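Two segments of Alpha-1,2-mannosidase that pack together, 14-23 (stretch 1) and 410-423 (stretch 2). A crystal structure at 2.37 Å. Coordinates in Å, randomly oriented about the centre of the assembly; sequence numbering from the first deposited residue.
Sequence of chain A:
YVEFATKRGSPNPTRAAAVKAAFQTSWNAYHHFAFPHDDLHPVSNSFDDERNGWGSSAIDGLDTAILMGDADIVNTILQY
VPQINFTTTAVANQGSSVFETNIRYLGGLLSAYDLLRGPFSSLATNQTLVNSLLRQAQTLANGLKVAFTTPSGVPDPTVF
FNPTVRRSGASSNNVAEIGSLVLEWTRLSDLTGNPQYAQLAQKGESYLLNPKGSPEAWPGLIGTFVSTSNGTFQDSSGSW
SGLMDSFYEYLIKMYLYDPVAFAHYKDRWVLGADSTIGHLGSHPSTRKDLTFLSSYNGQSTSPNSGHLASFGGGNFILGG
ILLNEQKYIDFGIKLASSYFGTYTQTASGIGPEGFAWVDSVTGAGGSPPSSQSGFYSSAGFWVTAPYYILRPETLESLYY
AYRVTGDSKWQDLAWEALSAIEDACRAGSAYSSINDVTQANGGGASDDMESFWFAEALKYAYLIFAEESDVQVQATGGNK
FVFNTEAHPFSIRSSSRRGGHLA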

# COMPACT_ATOMS: atom_id res chain seq x y z
N THR A 14 -2.06 -16.90 -20.20
CA THR A 14 -1.61 -18.00 -19.36
C THR A 14 -1.17 -17.52 -17.98
O THR A 14 -1.53 -18.10 -16.96
N ARG A 15 -0.39 -16.45 -17.96
CA ARG A 15 0.12 -15.87 -16.73
C ARG A 15 -1.02 -15.30 -15.86
O ARG A 15 -1.11 -15.59 -14.66
N ALA A 16 -1.90 -14.51 -16.47
CA ALA A 16 -3.03 -13.91 -15.76
C ALA A 16 -3.93 -14.99 -15.14
O ALA A 16 -4.42 -14.82 -14.02
N ALA A 17 -4.14 -16.08 -15.87
CA ALA A 17 -4.96 -17.17 -15.39
C ALA A 17 -4.36 -17.78 -14.12
O ALA A 17 -5.10 -18.11 -13.19
N ALA A 18 -3.03 -17.91 -14.09
CA ALA A 18 -2.37 -18.47 -12.91
C ALA A 18 -2.64 -17.62 -11.66
O ALA A 18 -2.95 -18.15 -10.59
N VAL A 19 -2.54 -16.30 -11.81
CA VAL A 19 -2.78 -15.39 -10.68
C VAL A 19 -4.25 -15.50 -10.26
O VAL A 19 -4.57 -15.54 -9.07
N LYS A 20 -5.13 -15.55 -11.25
CA LYS A 20 -6.55 -15.67 -10.98
C LYS A 20 -6.80 -16.98 -10.22
O LYS A 20 -7.62 -17.04 -9.30
N ALA A 21 -6.07 -18.03 -10.59
CA ALA A 21 -6.20 -19.33 -9.93
C ALA A 21 -5.72 -19.27 -8.47
O ALA A 21 -6.32 -19.90 -7.59
N ALA A 22 -4.65 -18.52 -8.21
CA ALA A 22 -4.14 -18.37 -6.84
C ALA A 22 -5.15 -17.60 -5.99
O ALA A 22 -5.32 -17.87 -4.80
N PHE A 23 -5.83 -16.64 -6.61
CA PHE A 23 -6.84 -15.86 -5.91
C PHE A 23 -8.03 -16.77 -5.58
O PHE A 23 -8.53 -16.76 -4.46
N TRP A 410 9.67 -6.57 -17.82
CA TRP A 410 9.10 -6.33 -16.50
C TRP A 410 8.08 -7.39 -16.13
O TRP A 410 7.99 -7.79 -14.97
N GLN A 411 7.31 -7.84 -17.12
CA GLN A 411 6.34 -8.88 -16.85
C GLN A 411 7.09 -10.14 -16.43
O GLN A 411 6.64 -10.87 -15.56
N ASP A 412 8.24 -10.39 -17.05
CA ASP A 412 9.03 -11.58 -16.72
C ASP A 412 9.53 -11.50 -15.27
O ASP A 412 9.50 -12.50 -14.55
N LEU A 413 9.97 -10.32 -14.85
CA LEU A 413 10.44 -10.16 -13.49
C LEU A 413 9.30 -10.39 -12.51
O LEU A 413 9.45 -11.11 -11.53
N ALA A 414 8.14 -9.80 -12.79
CA ALA A 414 6.96 -9.96 -11.94
C ALA A 414 6.58 -11.44 -11.85
O ALA A 414 6.25 -11.94 -10.77
N TRP A 415 6.64 -12.11 -12.99
CA TRP A 415 6.31 -13.53 -13.08
C TRP A 415 7.28 -14.32 -12.22
O TRP A 415 6.88 -15.25 -11.51
N GLU A 416 8.56 -13.96 -12.27
CA GLU A 416 9.55 -14.64 -11.45
C GLU A 416 9.21 -14.38 -9.99
O GLU A 416 9.40 -15.26 -9.14
N ALA A 417 8.70 -13.18 -9.70
CA ALA A 417 8.32 -12.81 -8.34
C ALA A 417 7.10 -13.61 -7.86
O ALA A 417 7.15 -14.21 -6.78
N LEU A 418 6.03 -13.63 -8.65
CA LEU A 418 4.84 -14.39 -8.27
C LEU A 418 5.20 -15.87 -8.09
O LEU A 418 4.85 -16.48 -7.08
N SER A 419 5.93 -16.44 -9.05
CA SER A 419 6.33 -17.85 -8.98
C SER A 419 7.11 -18.19 -7.71
O SER A 419 6.83 -19.20 -7.06
N ALA A 420 8.09 -17.36 -7.37
CA ALA A 420 8.88 -17.60 -6.17
C ALA A 420 7.96 -17.55 -4.95
O ALA A 420 8.06 -18.39 -4.05
N ILE A 421 7.07 -16.57 -4.93
CA ILE A 421 6.12 -16.41 -3.83
C ILE A 421 5.21 -17.62 -3.63
O ILE A 421 5.09 -18.13 -2.52
N GLU A 422 4.57 -18.11 -4.69
CA GLU A 422 3.70 -19.25 -4.50
C GLU A 422 4.41 -20.57 -4.26
O GLU A 422 3.87 -21.44 -3.58
N ASP A 423 5.62 -20.73 -4.78
CA ASP A 423 6.35 -21.97 -4.56
C ASP A 423 6.75 -22.12 -3.09
O ASP A 423 6.81 -23.24 -2.57

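Two helices far apart in sequence can meet through side chains that reach across the gap between their axes, with one long residue carrying much of the contact, as this pair in Alpha-1,2-mannosidase illustrates. The helices run in broadly the same direction, inclined at 31°, with their axes 11.6 Å apart at closest approach.

Thr14 (chi1 m) stays clear of the partner helix, and the contact begins at Arg15. Its CA-to-CB bond points sideways, yet the chain bends across the gap with chi1, chi2 and chi3 all between the usual wells, at -119°, 99° and 117°. This path lays it along Trp415, which points toward stretch 1 with chi1 t and chi2 -124°. Arg15 CG sits 3.1 Å from Trp415 CE3, over the face of the six-membered ring, while the guanidinium lies flat on the indole, its plane only 9° from that of the ring. Arg15 CZ lies 3.7 Å from the centroid of the Trp415 five-membered ring, over its face, a cation-pi arrangement. The same group meets a carboxylate near its plane: Arg15 NH1 forms a salt bridge with Asp412 OD2 at 2.6 Å. Asp412 (chi1 m) starts away from stretch 1, but its end comes nearer. Charge pairing at the edge thus leaves the face free to stack.

Ala16 points away, and Ala17 is out of reach. About one turn beyond Arg15, Ala18 points toward the partner and meets the edge of the same indole, with Ala18 CB 3.8 Å from Trp415 CH2. Val19, chi1 t, then supplies a buried apolar contact: its CG2 lies 3.7 Å from Leu418 CD2, Leu418 having chi1 t and an off-well chi2 of 94°. Lys20 and Ala21 contribute nothing here. Finally, Ala22 CB approaches Glu422 OE1 at 4.2 Å, Glu422 adopting chi1 p and chi2 t. Phe23 (chi1 t) lies out of reach.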

# COMPACT_ATOMS: atom_id res chain seq x y z
CB THR A 14 -0.45 -18.77 -20.03
OG1 THR A 14 -0.94 -19.41 -21.22
CG2 THR A 14 0.12 -19.82 -19.09
CB ARG A 15 1.12 -14.76 -17.07
CG ARG A 15 2.52 -15.01 -16.54
CD ARG A 15 3.48 -15.59 -17.56
NE ARG A 15 4.57 -14.65 -17.79
CZ ARG A 15 5.79 -14.98 -18.20
NH1 ARG A 15 6.70 -14.03 -18.37
NH2 ARG A 15 6.10 -16.24 -18.44
CB ALA A 16 -3.85 -13.03 -16.71
CB ALA A 17 -5.10 -18.25 -16.48
CB ALA A 18 -0.87 -18.59 -13.15
CB VAL A 19 -2.45 -13.93 -11.07
CG1 VAL A 19 -2.69 -13.01 -9.88
CG2 VAL A 19 -1.01 -13.85 -11.54
CB LYS A 20 -7.33 -15.63 -12.29
CG LYS A 20 -8.83 -15.59 -12.11
CD LYS A 20 -9.55 -15.36 -13.43
CE LYS A 20 -11.05 -15.36 -13.19
NZ LYS A 20 -11.82 -15.10 -14.42
CB ALA A 21 -5.40 -20.40 -10.70
CB ALA A 22 -2.80 -17.63 -6.84
CB PHE A 23 -7.28 -14.66 -6.76
CG PHE A 23 -8.33 -13.79 -6.11
CD1 PHE A 23 -9.68 -14.14 -6.18
CD2 PHE A 23 -7.97 -12.63 -5.43
CE1 PHE A 23 -10.65 -13.36 -5.56
CE2 PHE A 23 -8.94 -11.84 -4.81
CZ PHE A 23 -10.29 -12.20 -4.88
CB TRP A 410 8.47 -4.93 -16.45
CG TRP A 410 9.50 -3.85 -16.64
CD1 TRP A 410 9.74 -3.13 -17.77
CD2 TRP A 410 10.49 -3.42 -15.69
NE1 TRP A 410 10.81 -2.30 -17.60
CE2 TRP A 410 11.29 -2.45 -16.33
CE3 TRP A 410 10.78 -3.77 -14.36
CZ2 TRP A 410 12.37 -1.82 -15.69
CZ3 TRP A 410 11.85 -3.15 -13.72
CH2 TRP A 410 12.63 -2.18 -14.39
CB GLN A 411 5.52 -9.16 -18.09
CG GLN A 411 4.68 -8.00 -18.52
CD GLN A 411 3.90 -8.31 -19.76
OE1 GLN A 411 4.48 -8.60 -20.80
NE2 GLN A 411 2.58 -8.26 -19.65
CB ASP A 412 10.22 -11.73 -17.67
CG ASP A 412 9.79 -12.04 -19.10
OD1 ASP A 412 10.59 -11.78 -20.03
OD2 ASP A 412 8.66 -12.54 -19.31
CB LEU A 413 11.02 -8.75 -13.29
CG LEU A 413 12.23 -8.44 -14.17
CD1 LEU A 413 12.69 -7.02 -13.91
CD2 LEU A 413 13.35 -9.45 -13.91
CB ALA A 414 5.80 -9.16 -12.49
CB TRP A 415 6.40 -14.00 -14.54
CG TRP A 415 6.07 -15.45 -14.73
CD1 TRP A 415 6.86 -16.40 -15.30
CD2 TRP A 415 4.86 -16.11 -14.33
NE1 TRP A 415 6.22 -17.62 -15.29
CE2 TRP A 415 4.99 -17.47 -14.70
CE3 TRP A 415 3.68 -15.69 -13.70
CZ2 TRP A 415 3.99 -18.41 -14.46
CZ3 TRP A 415 2.68 -16.63 -13.46
CH2 TRP A 415 2.84 -17.97 -13.84
CB GLU A 416 10.96 -14.13 -11.76
CG GLU A 416 11.51 -14.59 -13.11
CD GLU A 416 12.77 -13.84 -13.51
OE1 GLU A 416 13.61 -13.56 -12.62
OE2 GLU A 416 12.91 -13.53 -14.72
CB ALA A 417 8.05 -11.31 -8.25
CB LEU A 418 3.71 -14.28 -9.32
CG LEU A 418 2.48 -15.17 -8.98
CD1 LEU A 418 1.44 -14.38 -8.20
CD2 LEU A 418 1.87 -15.74 -10.24
CB SER A 419 7.18 -18.24 -10.20
OG SER A 419 6.46 -18.04 -11.40
CB ALA A 420 9.99 -16.56 -6.04
CB ILE A 421 5.24 -15.15 -4.05
CG1 ILE A 421 6.09 -13.89 -3.90
CG2 ILE A 421 4.07 -15.16 -3.07
CD1 ILE A 421 5.35 -12.60 -4.21
CB GLU A 422 2.68 -19.39 -5.64
CG GLU A 422 3.22 -19.41 -7.05
CD GLU A 422 2.09 -19.59 -8.06
OE1 GLU A 422 1.01 -19.00 -7.86
OE2 GLU A 422 2.29 -20.31 -9.06
CB ASP A 423 7.60 -22.05 -5.45
CG ASP A 423 7.27 -22.19 -6.93
OD1 ASP A 423 6.27 -22.86 -7.27
OD2 ASP A 423 8.03 -21.65 -7.76